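PDB 1BKJ: NADPH-flavin oxidoreductase from Vibrio harveyi, which catalyses the NADPH-dependent reduction of FMN to FMNH2 and so supplies reduced flavin to luciferase in bioluminescence. Local coordinates for residues A[24-29]-A[120-125]; A[38-43]-A[101-106]; A[54-59]-A[140-145]; A[111-116]-A[126-131]; A[134-139]-A[229-234]. All coordinates share one frame; numbering follows the deposited sequence.

Contact 1: A[24-29]-A[120-125]; sequences DEQRQT and ESMGLG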
# COMPACT_ATOMS: atom_id res chain seq x y z
N ASP A 24 15.13 20.12 -7.56
CA ASP A 24 14.96 19.14 -8.63
C ASP A 24 15.65 17.82 -8.28
O ASP A 24 15.10 16.75 -8.55
CB ASP A 24 15.49 19.67 -9.97
CG ASP A 24 14.59 20.73 -10.60
OD1 ASP A 24 13.38 20.82 -10.27
OD2 ASP A 24 15.11 21.47 -11.46
N GLU A 25 16.82 17.90 -7.63
CA GLU A 25 17.59 16.72 -7.21
C GLU A 25 16.84 15.93 -6.14
O GLU A 25 16.81 14.69 -6.19
CB GLU A 25 18.96 17.12 -6.66
N GLN A 26 16.21 16.64 -5.19
CA GLN A 26 15.45 16.00 -4.12
C GLN A 26 14.18 15.35 -4.67
O GLN A 26 13.84 14.24 -4.27
CB GLN A 26 15.04 16.99 -3.05
CG GLN A 26 16.14 17.48 -2.13
CD GLN A 26 15.59 18.49 -1.14
OE1 GLN A 26 14.83 19.39 -1.52
NE2 GLN A 26 15.95 18.33 0.13
N ARG A 27 13.52 16.01 -5.62
CA ARG A 27 12.30 15.48 -6.23
C ARG A 27 12.58 14.25 -7.07
O ARG A 27 11.82 13.27 -6.99
CB ARG A 27 11.60 16.54 -7.07
CG ARG A 27 10.22 16.10 -7.58
CD ARG A 27 9.65 17.06 -8.59
NE ARG A 27 10.39 17.09 -9.85
CZ ARG A 27 11.16 18.10 -10.26
NH1 ARG A 27 11.31 19.18 -9.52
NH2 ARG A 27 11.81 18.00 -11.43
N GLN A 28 13.69 14.27 -7.82
CA GLN A 28 14.10 13.16 -8.67
C GLN A 28 14.47 11.95 -7.81
O GLN A 28 14.14 10.83 -8.16
CB GLN A 28 15.26 13.58 -9.59
N THR A 29 15.03 12.20 -6.62
CA THR A 29 15.40 11.16 -5.67
C THR A 29 14.15 10.53 -4.99
O THR A 29 14.10 9.30 -4.80
CB THR A 29 16.40 11.72 -4.65
OG1 THR A 29 17.62 12.04 -5.34
CG2 THR A 29 16.72 10.72 -3.56
N GLU A 120 10.96 12.27 4.15
CA GLU A 120 11.16 12.44 5.59
C GLU A 120 12.63 12.32 6.01
O GLU A 120 13.09 13.06 6.88
CB GLU A 120 10.28 11.46 6.38
CG GLU A 120 8.79 11.81 6.29
CD GLU A 120 7.86 10.79 6.95
OE1 GLU A 120 8.23 9.60 7.14
OE2 GLU A 120 6.71 11.17 7.25
N SER A 121 13.38 11.45 5.32
CA SER A 121 14.80 11.25 5.61
C SER A 121 15.66 12.46 5.24
O SER A 121 16.78 12.60 5.75
CB SER A 121 15.32 10.02 4.89
OG SER A 121 15.53 10.24 3.51
N MET A 122 15.12 13.31 4.37
CA MET A 122 15.77 14.54 3.89
C MET A 122 15.33 15.75 4.72
O MET A 122 15.71 16.88 4.42
CB MET A 122 15.42 14.80 2.42
CG MET A 122 15.92 13.74 1.46
SD MET A 122 15.28 13.94 -0.23
CE MET A 122 16.79 13.74 -1.10
N GLY A 123 14.50 15.51 5.72
CA GLY A 123 14.03 16.60 6.57
C GLY A 123 12.74 17.23 6.10
O GLY A 123 12.31 18.23 6.67
N LEU A 124 12.14 16.67 5.05
CA LEU A 124 10.87 17.18 4.52
C LEU A 124 9.72 16.56 5.30
O LEU A 124 9.90 15.60 6.07
CB LEU A 124 10.73 16.84 3.03
CG LEU A 124 11.76 17.41 2.05
CD1 LEU A 124 11.65 16.75 0.69
CD2 LEU A 124 11.56 18.87 1.91
N GLY A 125 8.54 17.16 5.16
CA GLY A 125 7.36 16.66 5.83
C GLY A 125 6.33 16.29 4.79
O GLY A 125 6.44 16.70 3.64
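Met122 reaches across to helix 24-35 and lays its thioether end against Gln26 and Thr29. The side chains of Gln26 and Met122 run antiparallel past one another, so their aliphatic parts lie alongside. Gln26 CG is 3.9 Å from Met122 CE and 4.1 Å from Met122 SD. The Met122 chain runs out extended and then bends at its last torsion (chi3 133°). The methyl CE meets Thr29 at an oblique crossing, with Thr29 CG2 3.9 Å from Met122 CE.

Met122 stands where helix 98-121 gives out. Gly123 follows with positive phi and closes the helix in a Schellman motif; its N bonds to Glu120 O at 3.1 Å. The chain then turns into strand 125-129. The contact thus ties the C-terminal end of one helix to the first turns of another, at the surface of the nitroreductase fold.

Thr29 presents its methyl because OG1 is turned back to its own helix. OG1 donates to Glu25 O at 2.9 Å, and Thr29 N reaches the same oxygen from the opposite face of the carbonyl plane. The amide oxygen of Gln26 is held by the backbone N of Thr23. Ile5 of the second subunit packs on both Thr29 and Met122.

Contact 2: A[38-43]-A[101-106]; sequences SSSSML and TLIGAV. With FMN (flavin mononucleotide), chain F; PO4 (phosphate ion), chain E.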
# COMPACT_ATOMS: atom_id res chain seq x y z
N SER A 38 8.75 -2.72 -4.51
CA SER A 38 8.35 -4.01 -5.08
C SER A 38 7.09 -3.79 -5.93
O SER A 38 6.29 -2.90 -5.63
CB SER A 38 8.01 -5.01 -3.97
OG SER A 38 9.15 -5.39 -3.24
N SER A 39 6.91 -4.62 -6.94
CA SER A 39 5.76 -4.50 -7.83
C SER A 39 5.19 -5.90 -8.08
O SER A 39 5.94 -6.82 -8.41
CB SER A 39 6.21 -3.84 -9.13
OG SER A 39 5.18 -3.86 -10.10
N SER A 40 3.87 -6.06 -7.91
CA SER A 40 3.19 -7.35 -8.12
C SER A 40 3.34 -7.81 -9.55
O SER A 40 2.95 -7.09 -10.46
CB SER A 40 1.69 -7.25 -7.79
OG SER A 40 1.46 -6.82 -6.47
N SER A 41 3.99 -8.97 -9.72
CA SER A 41 4.27 -9.62 -11.02
C SER A 41 5.03 -8.70 -11.99
O SER A 41 4.99 -8.90 -13.22
CB SER A 41 2.98 -10.17 -11.68
OG SER A 41 2.27 -11.03 -10.82
N MET A 42 5.71 -7.69 -11.42
CA MET A 42 6.47 -6.67 -12.16
C MET A 42 5.56 -5.95 -13.20
O MET A 42 6.01 -5.45 -14.23
CB MET A 42 7.72 -7.30 -12.81
CG MET A 42 8.82 -6.35 -13.20
SD MET A 42 9.27 -5.17 -11.94
CE MET A 42 10.76 -4.53 -12.65
N LEU A 43 4.26 -5.88 -12.87
CA LEU A 43 3.24 -5.27 -13.72
C LEU A 43 3.36 -3.77 -13.85
O LEU A 43 2.99 -3.22 -14.87
CB LEU A 43 1.83 -5.66 -13.25
CG LEU A 43 1.35 -7.12 -13.35
CD1 LEU A 43 0.12 -7.36 -12.48
CD2 LEU A 43 1.06 -7.47 -14.80
N THR A 101 -7.59 -4.30 -9.25
CA THR A 101 -7.82 -3.08 -8.47
C THR A 101 -7.15 -3.27 -7.10
O THR A 101 -6.57 -2.32 -6.56
CB THR A 101 -9.35 -2.75 -8.38
OG1 THR A 101 -9.81 -2.31 -9.67
CG2 THR A 101 -9.65 -1.64 -7.35
N LEU A 102 -7.16 -4.51 -6.57
CA LEU A 102 -6.51 -4.81 -5.29
C LEU A 102 -5.01 -4.64 -5.44
O LEU A 102 -4.38 -4.08 -4.55
CB LEU A 102 -6.77 -6.24 -4.81
CG LEU A 102 -8.09 -6.66 -4.17
CD1 LEU A 102 -7.83 -7.98 -3.44
CD2 LEU A 102 -8.59 -5.60 -3.18
N ILE A 103 -4.47 -5.09 -6.57
CA ILE A 103 -3.03 -4.97 -6.87
C ILE A 103 -2.69 -3.49 -7.00
O ILE A 103 -1.70 -3.05 -6.43
CB ILE A 103 -2.62 -5.76 -8.16
CG1 ILE A 103 -2.47 -7.24 -7.81
CG2 ILE A 103 -1.27 -5.25 -8.76
CD1 ILE A 103 -2.25 -8.14 -9.03
N GLY A 104 -3.54 -2.74 -7.70
CA GLY A 104 -3.35 -1.31 -7.87
C GLY A 104 -3.29 -0.55 -6.55
O GLY A 104 -2.41 0.28 -6.37
N ALA A 105 -4.20 -0.88 -5.63
CA ALA A 105 -4.25 -0.24 -4.31
C ALA A 105 -3.08 -0.62 -3.39
O ALA A 105 -2.49 0.26 -2.75
CB ALA A 105 -5.58 -0.56 -3.64
N VAL A 106 -2.73 -1.91 -3.35
CA VAL A 106 -1.63 -2.40 -2.53
C VAL A 106 -0.29 -1.82 -3.04
O VAL A 106 0.47 -1.25 -2.26
CB VAL A 106 -1.59 -3.97 -2.52
CG1 VAL A 106 -0.27 -4.49 -1.96
CG2 VAL A 106 -2.73 -4.50 -1.68
N1 FMN F . 7.31 -12.56 -5.67
C2 FMN F . 7.25 -13.92 -5.60
O2 FMN F . 8.21 -14.62 -5.87
N3 FMN F . 5.99 -14.41 -5.25
C4 FMN F . 4.85 -13.68 -4.90
O4 FMN F . 3.83 -14.29 -4.55
C4A FMN F . 5.02 -12.23 -5.07
N5 FMN F . 3.95 -11.43 -4.65
C5A FMN F . 4.06 -10.03 -4.61
C6 FMN F . 2.96 -9.31 -4.16
C7 FMN F . 3.09 -7.93 -4.00
C7M FMN F . 2.02 -7.24 -3.14
C8 FMN F . 4.27 -7.23 -4.46
C8M FMN F . 4.43 -5.74 -4.39
C9 FMN F . 5.35 -7.94 -4.99
C9A FMN F . 5.29 -9.38 -5.02
N10 FMN F . 6.40 -10.21 -5.43
C10 FMN F . 6.27 -11.63 -5.42
C1' FMN F . 7.67 -9.72 -5.60
C2' FMN F . 8.16 -9.45 -7.04
O2' FMN F . 7.61 -10.10 -8.16
C3' FMN F . 8.93 -8.22 -7.28
O3' FMN F . 8.69 -7.13 -6.43
C4' FMN F . 9.48 -7.88 -8.64
O4' FMN F . 9.39 -8.77 -9.75
C5' FMN F . 10.35 -6.69 -8.75
O5' FMN F . 11.58 -7.25 -8.24
P FMN F . 12.37 -6.76 -6.96
O1P FMN F . 12.85 -5.45 -7.38
O2P FMN F . 13.41 -7.77 -6.82
O3P FMN F . 11.43 -6.70 -5.81
P PO4 E . 5.07 -12.70 -8.80
O1 PO4 E . 4.27 -12.97 -10.07
O2 PO4 E . 5.17 -11.30 -8.34
O3 PO4 E . 4.16 -13.47 -7.88
O4 PO4 E . 6.40 -13.30 -9.25
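Ser40 and Leu43 meet helix 98-121 through one side chain, Ile103. The contacts between the two segments are apolar. Ile103 CG2 lies 3.7 Å from Ser40 CB. Its other branch ends at CD1, which is 4.3 Å from Leu43 CD1. Ile103 is therefore split between the two: its CG2 branch, anti to the backbone N, serves the serine and its longer branch serves the leucine.

The hydrogen bonds lead to bound groups and to neighbouring residues. Ser39 N donates to the ribityl O3' of FMN at 3.1 Å, with an N-H...O angle of 152°. The O3' hydroxyl also makes a weak bond back to Ser39 O. Ser41 holds a phosphate ion, probably a crystallisation additive, through its N to O2 and its OG to O1 (2.9 Å). Ser40 OG is hydrogen-bonded to Asp107, on the same helix as Ile103.

Van der Waals contacts line the flavin. Ser40 OG is 3.2 Å from FMN C7. Val106 CG1 is 3.8 Å from the methyl C7M. Met42 SD packs at 3.7 Å from FMN C5'.

This flavin is also hydrogen-bonded to His11, Arg15 and Arg169 of the second subunit. The arrangement is the partner-subunit wall of an FMN site at the dimer interface, as in nitroreductase-family enzymes.

Contact 3: A[54-59]-A[140-145]; sequences SEKRNE and DELLGL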
# COMPACT_ATOMS: atom_id res chain seq x y z
N SER A 54 -0.89 26.09 -10.53
CA SER A 54 -1.52 26.66 -9.33
C SER A 54 -3.05 26.73 -9.33
O SER A 54 -3.66 26.73 -8.26
CB SER A 54 -0.89 28.00 -8.92
OG SER A 54 -1.08 28.99 -9.91
N GLU A 55 -3.66 26.73 -10.52
CA GLU A 55 -5.12 26.74 -10.64
C GLU A 55 -5.67 25.34 -10.42
O GLU A 55 -6.71 25.18 -9.80
CB GLU A 55 -5.59 27.31 -11.99
CG GLU A 55 -5.33 28.82 -12.19
CD GLU A 55 -5.76 29.67 -11.00
OE1 GLU A 55 -6.97 29.68 -10.66
OE2 GLU A 55 -4.88 30.32 -10.39
N LYS A 56 -4.94 24.32 -10.89
CA LYS A 56 -5.36 22.92 -10.69
C LYS A 56 -5.22 22.56 -9.21
O LYS A 56 -6.07 21.86 -8.67
CB LYS A 56 -4.56 21.95 -11.56
CG LYS A 56 -5.04 21.93 -12.99
CD LYS A 56 -4.50 20.75 -13.76
CE LYS A 56 -5.01 20.75 -15.19
NZ LYS A 56 -4.83 19.42 -15.82
N ARG A 57 -4.19 23.12 -8.55
CA ARG A 57 -3.92 22.91 -7.11
C ARG A 57 -5.00 23.50 -6.21
O ARG A 57 -5.29 22.95 -5.15
CB ARG A 57 -2.60 23.55 -6.70
CG ARG A 57 -1.39 22.79 -7.11
CD ARG A 57 -0.95 21.84 -6.02
NE ARG A 57 0.50 21.67 -6.13
CZ ARG A 57 1.36 21.97 -5.18
NH1 ARG A 57 0.96 22.45 -4.01
NH2 ARG A 57 2.66 21.87 -5.43
N ASN A 58 -5.54 24.66 -6.63
CA ASN A 58 -6.60 25.34 -5.89
C ASN A 58 -7.89 24.50 -5.99
O ASN A 58 -8.57 24.26 -4.98
CB ASN A 58 -6.80 26.76 -6.44
N GLU A 59 -8.13 23.95 -7.19
CA GLU A 59 -9.30 23.11 -7.45
C GLU A 59 -9.17 21.77 -6.70
O GLU A 59 -10.16 21.27 -6.16
CB GLU A 59 -9.49 22.87 -8.95
CG GLU A 59 -9.89 24.12 -9.75
CD GLU A 59 -10.06 23.87 -11.26
OE1 GLU A 59 -11.17 23.48 -11.67
OE2 GLU A 59 -9.09 24.07 -12.03
N ASP A 140 -10.75 13.03 -11.38
CA ASP A 140 -10.42 12.17 -12.53
C ASP A 140 -10.50 12.94 -13.86
O ASP A 140 -9.63 12.80 -14.71
CB ASP A 140 -11.38 10.97 -12.54
CG ASP A 140 -11.05 9.95 -13.61
OD1 ASP A 140 -11.34 10.21 -14.79
OD2 ASP A 140 -10.56 8.86 -13.25
N GLU A 141 -11.54 13.77 -14.01
CA GLU A 141 -11.73 14.58 -15.21
C GLU A 141 -10.71 15.71 -15.27
O GLU A 141 -10.17 16.00 -16.35
CB GLU A 141 -13.16 15.14 -15.25
N LEU A 142 -10.40 16.29 -14.11
CA LEU A 142 -9.43 17.41 -14.01
C LEU A 142 -8.03 17.00 -14.45
O LEU A 142 -7.35 17.75 -15.17
CB LEU A 142 -9.39 17.95 -12.57
CG LEU A 142 -8.55 19.19 -12.23
CD1 LEU A 142 -8.95 20.37 -13.12
CD2 LEU A 142 -8.74 19.54 -10.78
N LEU A 143 -7.65 15.77 -14.08
CA LEU A 143 -6.35 15.21 -14.42
C LEU A 143 -6.32 14.50 -15.78
O LEU A 143 -5.25 14.08 -16.24
CB LEU A 143 -5.86 14.29 -13.30
CG LEU A 143 -5.68 14.94 -11.92
CD1 LEU A 143 -5.22 13.92 -10.92
CD2 LEU A 143 -4.71 16.11 -11.96
N GLY A 144 -7.49 14.37 -16.41
CA GLY A 144 -7.61 13.73 -17.72
C GLY A 144 -7.27 12.26 -17.75
O GLY A 144 -6.71 11.78 -18.75
N LEU A 145 -7.59 11.55 -16.66
CA LEU A 145 -7.31 10.11 -16.55
C LEU A 145 -8.16 9.33 -17.56
O LEU A 145 -9.37 9.50 -17.62
CB LEU A 145 -7.54 9.61 -15.12
CG LEU A 145 -6.76 10.23 -13.95
CD1 LEU A 145 -7.03 9.43 -12.68
CD2 LEU A 145 -5.25 10.31 -14.22
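Lys56 and Leu142 join the start of helix 54-63 to the end of helix 136-142. From CB, the lysine leaves its helix toward Leu142. Lys56 CG is the first atom to come near, 4.2 Å from Leu142 CD1. The chain stays extended beyond CG. Lys56 CD passes 4.4 Å from Leu142 O, and Lys56 CE comes within 3.8 Å of it. At the tip, Lys56 NZ donates to Leu142 O at 3.1 Å. It approaches tilted 22° from the carbonyl plane, with a C=O...N angle of 153°. Its stronger partner is the backbone O of Asn179 of the second subunit.

Leu142 enters between Lys56 and Glu59. Its CG is anti to the backbone N (chi1 -175°), and this sends the two methyls across to the other helix. Leu142 CD2 is 3.9 Å from Glu59 CB. Leu142 CD1 lies near the carboxylate end, 3.9 Å from Glu59 OE2. Leu60 and Phe63 of helix 54-63 also touch Leu142.

Gly144 has positive phi, and two bonds run back into the last helical turn: Gly144 N to Glu141 O, and Leu145 N to Asp140 O at 3.1 Å. This is a Schellman motif, here ending a surface helix beside the dimer partner.

Contact 4: A[111-116]-A[126-131]; sequences MAQNCL and GVYIGG. With FMN (flavin mononucleotide), chain D.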
# COMPACT_ATOMS: atom_id res chain seq x y z
N MET A 111 4.56 1.92 -3.00
CA MET A 111 5.31 2.96 -3.70
C MET A 111 5.29 4.31 -2.99
O MET A 111 6.35 4.95 -2.82
CB MET A 111 4.80 3.11 -5.14
CG MET A 111 5.56 4.14 -5.92
SD MET A 111 5.03 4.34 -7.57
CE MET A 111 6.04 3.14 -8.33
N ALA A 112 4.08 4.74 -2.58
CA ALA A 112 3.90 6.02 -1.89
C ALA A 112 4.64 6.10 -0.57
O ALA A 112 5.17 7.16 -0.24
CB ALA A 112 2.44 6.30 -1.70
N GLN A 113 4.71 4.99 0.15
CA GLN A 113 5.41 4.97 1.41
C GLN A 113 6.91 5.12 1.21
O GLN A 113 7.57 5.74 2.03
CB GLN A 113 5.05 3.74 2.26
CG GLN A 113 5.63 3.71 3.69
CD GLN A 113 5.32 4.95 4.54
OE1 GLN A 113 4.37 5.69 4.28
NE2 GLN A 113 6.12 5.16 5.58
N ASN A 114 7.43 4.61 0.09
CA ASN A 114 8.85 4.76 -0.24
C ASN A 114 9.14 6.24 -0.53
O ASN A 114 10.12 6.79 -0.01
CB ASN A 114 9.22 3.91 -1.45
CG ASN A 114 9.89 2.60 -1.06
OD1 ASN A 114 9.89 2.18 0.09
ND2 ASN A 114 10.47 1.94 -2.04
N CYS A 115 8.23 6.90 -1.26
CA CYS A 115 8.33 8.32 -1.61
C CYS A 115 8.33 9.18 -0.35
O CYS A 115 9.23 10.01 -0.17
CB CYS A 115 7.17 8.75 -2.51
SG CYS A 115 7.24 8.12 -4.19
N LEU A 116 7.37 8.91 0.55
CA LEU A 116 7.24 9.65 1.81
C LEU A 116 8.45 9.45 2.72
O LEU A 116 8.96 10.44 3.26
CB LEU A 116 5.94 9.30 2.55
CG LEU A 116 5.65 10.09 3.84
CD1 LEU A 116 5.56 11.60 3.58
CD2 LEU A 116 4.39 9.59 4.51
N GLY A 126 5.31 15.55 5.21
CA GLY A 126 4.27 15.15 4.30
C GLY A 126 3.01 14.58 4.93
O GLY A 126 2.97 14.32 6.13
N VAL A 127 1.98 14.42 4.09
CA VAL A 127 0.70 13.88 4.53
C VAL A 127 -0.01 13.29 3.32
O VAL A 127 -0.01 13.88 2.25
CB VAL A 127 -0.19 14.97 5.26
CG1 VAL A 127 -0.58 16.12 4.34
CG2 VAL A 127 -1.45 14.33 5.89
N TYR A 128 -0.61 12.12 3.51
CA TYR A 128 -1.39 11.48 2.45
C TYR A 128 -2.73 12.21 2.39
O TYR A 128 -3.18 12.75 3.41
CB TYR A 128 -1.68 10.03 2.79
CG TYR A 128 -0.56 9.05 2.65
CD1 TYR A 128 0.35 8.85 3.69
CD2 TYR A 128 -0.43 8.27 1.48
CE1 TYR A 128 1.38 7.89 3.58
CE2 TYR A 128 0.60 7.31 1.36
CZ TYR A 128 1.50 7.13 2.42
OH TYR A 128 2.50 6.23 2.33
N ILE A 129 -3.35 12.26 1.21
CA ILE A 129 -4.65 12.93 1.02
C ILE A 129 -5.64 11.97 0.35
O ILE A 129 -5.72 11.90 -0.88
CB ILE A 129 -4.51 14.28 0.19
CG1 ILE A 129 -3.48 15.25 0.82
CG2 ILE A 129 -5.88 14.99 0.04
CD1 ILE A 129 -3.81 15.78 2.20
N GLY A 130 -6.40 11.25 1.18
CA GLY A 130 -7.40 10.32 0.67
C GLY A 130 -8.73 11.01 0.43
O GLY A 130 -9.63 10.43 -0.19
N GLY A 131 -8.82 12.26 0.88
CA GLY A 131 -10.01 13.08 0.72
C GLY A 131 -10.45 13.31 -0.72
O GLY A 131 -11.62 13.59 -0.96
N1 FMN D . -4.68 13.31 6.64
C2 FMN D . -5.28 14.50 6.30
O2 FMN D . -5.26 15.51 6.97
N3 FMN D . -6.02 14.42 5.12
C4 FMN D . -6.36 13.24 4.40
O4 FMN D . -7.13 13.35 3.46
C4A FMN D . -5.76 12.04 4.91
N5 FMN D . -5.85 10.93 4.08
C5A FMN D . -5.07 9.79 4.33
C6 FMN D . -5.10 8.77 3.39
C7 FMN D . -4.30 7.65 3.55
C7M FMN D . -4.23 6.65 2.36
C8 FMN D . -3.48 7.53 4.71
C8M FMN D . -2.68 6.31 5.04
C9 FMN D . -3.44 8.53 5.65
C9A FMN D . -4.23 9.71 5.47
N10 FMN D . -4.18 10.84 6.36
C10 FMN D . -4.86 12.05 6.03
C1' FMN D . -3.27 10.92 7.36
C2' FMN D . -3.73 10.62 8.77
O2' FMN D . -4.96 11.01 9.23
C3' FMN D . -2.78 9.97 9.68
O3' FMN D . -1.86 9.09 9.09
C4' FMN D . -3.11 9.64 11.11
O4' FMN D . -4.22 10.25 11.73
C5' FMN D . -2.11 9.05 11.98
O5' FMN D . -1.27 10.21 12.30
P FMN D . 0.28 10.39 11.84
O1P FMN D . 0.98 9.37 12.58
O2P FMN D . 0.55 11.81 12.18
O3P FMN D . 0.39 10.06 10.40
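The Tyr128 ring has the FMN methyl C8M over one face, 4.1 Å above the plane and offset toward the rim. Gln113 OE1 lies at its edge, in the ring plane. The Phe153 ring of strand 149-158 also meets it, steeply inclined. The amide and tyrosine planes are only 13° apart. Tyr128 OH donates to Gln113 OE1 at 2.8 Å, on a lone pair in the carbonyl plane. Gln113 NE2 is bonded to Asn114 of the second subunit, so the amide is fixed at both ends.

Two methyl groups approach the ring obliquely: Ala112 CB, 3.7 Å from Tyr128 CE2, and Leu116 CD2, 3.6 Å from Tyr128 CE1. Leu116 CD1 rests on Gly126 CA at 3.8 Å.

Tyr128 CB and O already touch the isoalloxazine; the next residues bond to it. Gly130 N donates to flavin N5 at 3.0 Å, with an angle of 162°. Gly131 N bonds to O4. Helix segment 111-116 runs nearly antiparallel (158°) to strand segment 126-129, whose end forms part of the FMN site of the nitroreductase fold.

Contact 5: A[134-139]-A[229-234]; sequences NSAAQV and LPYLNS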
# COMPACT_ATOMS: atom_id res chain seq x y z
N ASN A 134 -13.66 11.52 -2.27
CA ASN A 134 -15.02 11.99 -2.03
C ASN A 134 -15.57 12.78 -3.25
O ASN A 134 -16.78 12.90 -3.44
CB ASN A 134 -15.11 12.77 -0.71
CG ASN A 134 -16.52 12.78 -0.14
OD1 ASN A 134 -17.18 11.73 -0.06
ND2 ASN A 134 -17.01 13.97 0.21
N SER A 135 -14.65 13.25 -4.11
CA SER A 135 -14.95 13.97 -5.35
C SER A 135 -14.17 13.28 -6.47
O SER A 135 -13.62 13.94 -7.36
CB SER A 135 -14.50 15.43 -5.23
OG SER A 135 -15.33 16.16 -4.35
N ALA A 136 -14.15 11.94 -6.45
CA ALA A 136 -13.41 11.11 -7.41
C ALA A 136 -13.59 11.40 -8.90
O ALA A 136 -12.60 11.65 -9.59
CB ALA A 136 -13.64 9.64 -7.12
N ALA A 137 -14.83 11.43 -9.38
CA ALA A 137 -15.15 11.70 -10.79
C ALA A 137 -14.67 13.09 -11.26
O ALA A 137 -14.14 13.23 -12.37
CB ALA A 137 -16.64 11.54 -11.05
N GLN A 138 -14.77 14.09 -10.39
CA GLN A 138 -14.33 15.45 -10.71
C GLN A 138 -12.80 15.57 -10.77
O GLN A 138 -12.27 16.24 -11.66
CB GLN A 138 -14.91 16.45 -9.72
CG GLN A 138 -16.45 16.47 -9.65
CD GLN A 138 -16.98 15.76 -8.41
OE1 GLN A 138 -16.96 14.52 -8.31
NE2 GLN A 138 -17.42 16.55 -7.42
N VAL A 139 -12.10 14.89 -9.86
CA VAL A 139 -10.62 14.88 -9.81
C VAL A 139 -10.09 14.14 -11.05
O VAL A 139 -9.14 14.59 -11.69
CB VAL A 139 -10.11 14.19 -8.50
CG1 VAL A 139 -8.58 13.97 -8.53
CG2 VAL A 139 -10.47 15.03 -7.31
N LEU A 229 -17.72 2.49 -5.88
CA LEU A 229 -17.84 1.35 -6.81
C LEU A 229 -18.36 1.83 -8.19
O LEU A 229 -17.80 1.42 -9.19
CB LEU A 229 -18.65 0.17 -6.24
CG LEU A 229 -18.70 -1.14 -7.05
CD1 LEU A 229 -17.31 -1.77 -7.19
CD2 LEU A 229 -19.63 -2.12 -6.37
N PRO A 230 -19.41 2.71 -8.25
CA PRO A 230 -19.85 3.17 -9.58
C PRO A 230 -18.73 3.97 -10.30
O PRO A 230 -18.59 3.88 -11.51
CB PRO A 230 -21.05 4.07 -9.25
CG PRO A 230 -21.65 3.39 -8.12
CD PRO A 230 -20.47 3.03 -7.26
N TYR A 231 -17.92 4.70 -9.52
CA TYR A 231 -16.78 5.45 -10.08
C TYR A 231 -15.74 4.48 -10.69
O TYR A 231 -15.26 4.73 -11.79
CB TYR A 231 -16.10 6.36 -9.03
CG TYR A 231 -14.71 6.85 -9.45
CD1 TYR A 231 -14.56 7.74 -10.55
CD2 TYR A 231 -13.54 6.36 -8.81
CE1 TYR A 231 -13.26 8.12 -11.00
CE2 TYR A 231 -12.24 6.74 -9.25
CZ TYR A 231 -12.12 7.62 -10.35
OH TYR A 231 -10.87 7.98 -10.80
N LEU A 232 -15.33 3.45 -9.94
CA LEU A 232 -14.37 2.47 -10.44
C LEU A 232 -14.91 1.78 -11.69
O LEU A 232 -14.21 1.72 -12.70
CB LEU A 232 -14.02 1.45 -9.35
CG LEU A 232 -13.14 1.90 -8.16
CD1 LEU A 232 -13.01 0.78 -7.15
CD2 LEU A 232 -11.76 2.37 -8.62
N ASN A 233 -16.19 1.40 -11.66
CA ASN A 233 -16.87 0.74 -12.78
C ASN A 233 -16.95 1.63 -14.03
O ASN A 233 -16.84 1.12 -15.14
CB ASN A 233 -18.29 0.30 -12.41
CG ASN A 233 -18.33 -0.82 -11.37
OD1 ASN A 233 -19.39 -1.12 -10.83
ND2 ASN A 233 -17.18 -1.44 -11.09
N SER A 234 -17.10 2.95 -13.84
CA SER A 234 -17.16 3.94 -14.94
C SER A 234 -15.81 4.07 -15.66
O SER A 234 -15.76 4.50 -16.82
CB SER A 234 -17.63 5.33 -14.44
OG SER A 234 -16.59 6.06 -13.78
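Ala136 CB sits over the face of the Tyr231 ring. The methyl is 3.7 Å from the ring centroid and 11° off the ring normal, a CH-pi contact. It stands almost over the centre, and its nearest ring atom is Tyr231 CD2 at 3.7 Å.

In the tyrosine, CG points opposite the backbone N (chi1 164°), which carries the ring out from helix 228-234 toward helix 136-142. The second torsion (chi2 67°) then turns a flat face to the alanine. Ala137 stands by the CD1 side of the ring, with Ala137 N 3.9 Å from Tyr231 CD1. The two small side chains let the ring come close to the helix backbone, and Ala136 O lies 3.9 Å from Tyr231 CE1.

The hydroxyl reaches past the alanines. Tyr231 OH is hydrogen-bonded to Asp140, one turn further along helix 136-142, and to the backbone N of Val151. Ser234 OG folds back on its own helix and donates to Tyr231 O at 2.7 Å.

Ala150 of strand 149-158 touches Tyr231, and Val151 of that strand packs on Val139. Val139 also meets Leu60 and Phe63, so helix 136-142 lies among helix 54-63, helix 228-234 and strand 149-158.

Overall arrangement
Helix 98-121 runs through contacts 1, 2 and 4. Contact 2 uses its early turns, contact 4 its later ones and contact 1 its end. Contact 4 lies near the middle of the chain, about 4 Å from its centre. Contacts 3 and 5 share helix 136-142, and the hydrogen bond between Asp140 and Tyr231 joins them. Contacts 1 and 5 are farthest apart, with centres about 31 Å from each other on opposite sides of the chain's centre. Along the chain, contacts 1, 2 and 4 close before contact 5 opens. All five touch the second subunit. Contacts 2 and 4 line different FMN molecules, so each chain contributes to both flavin sites of the dimer.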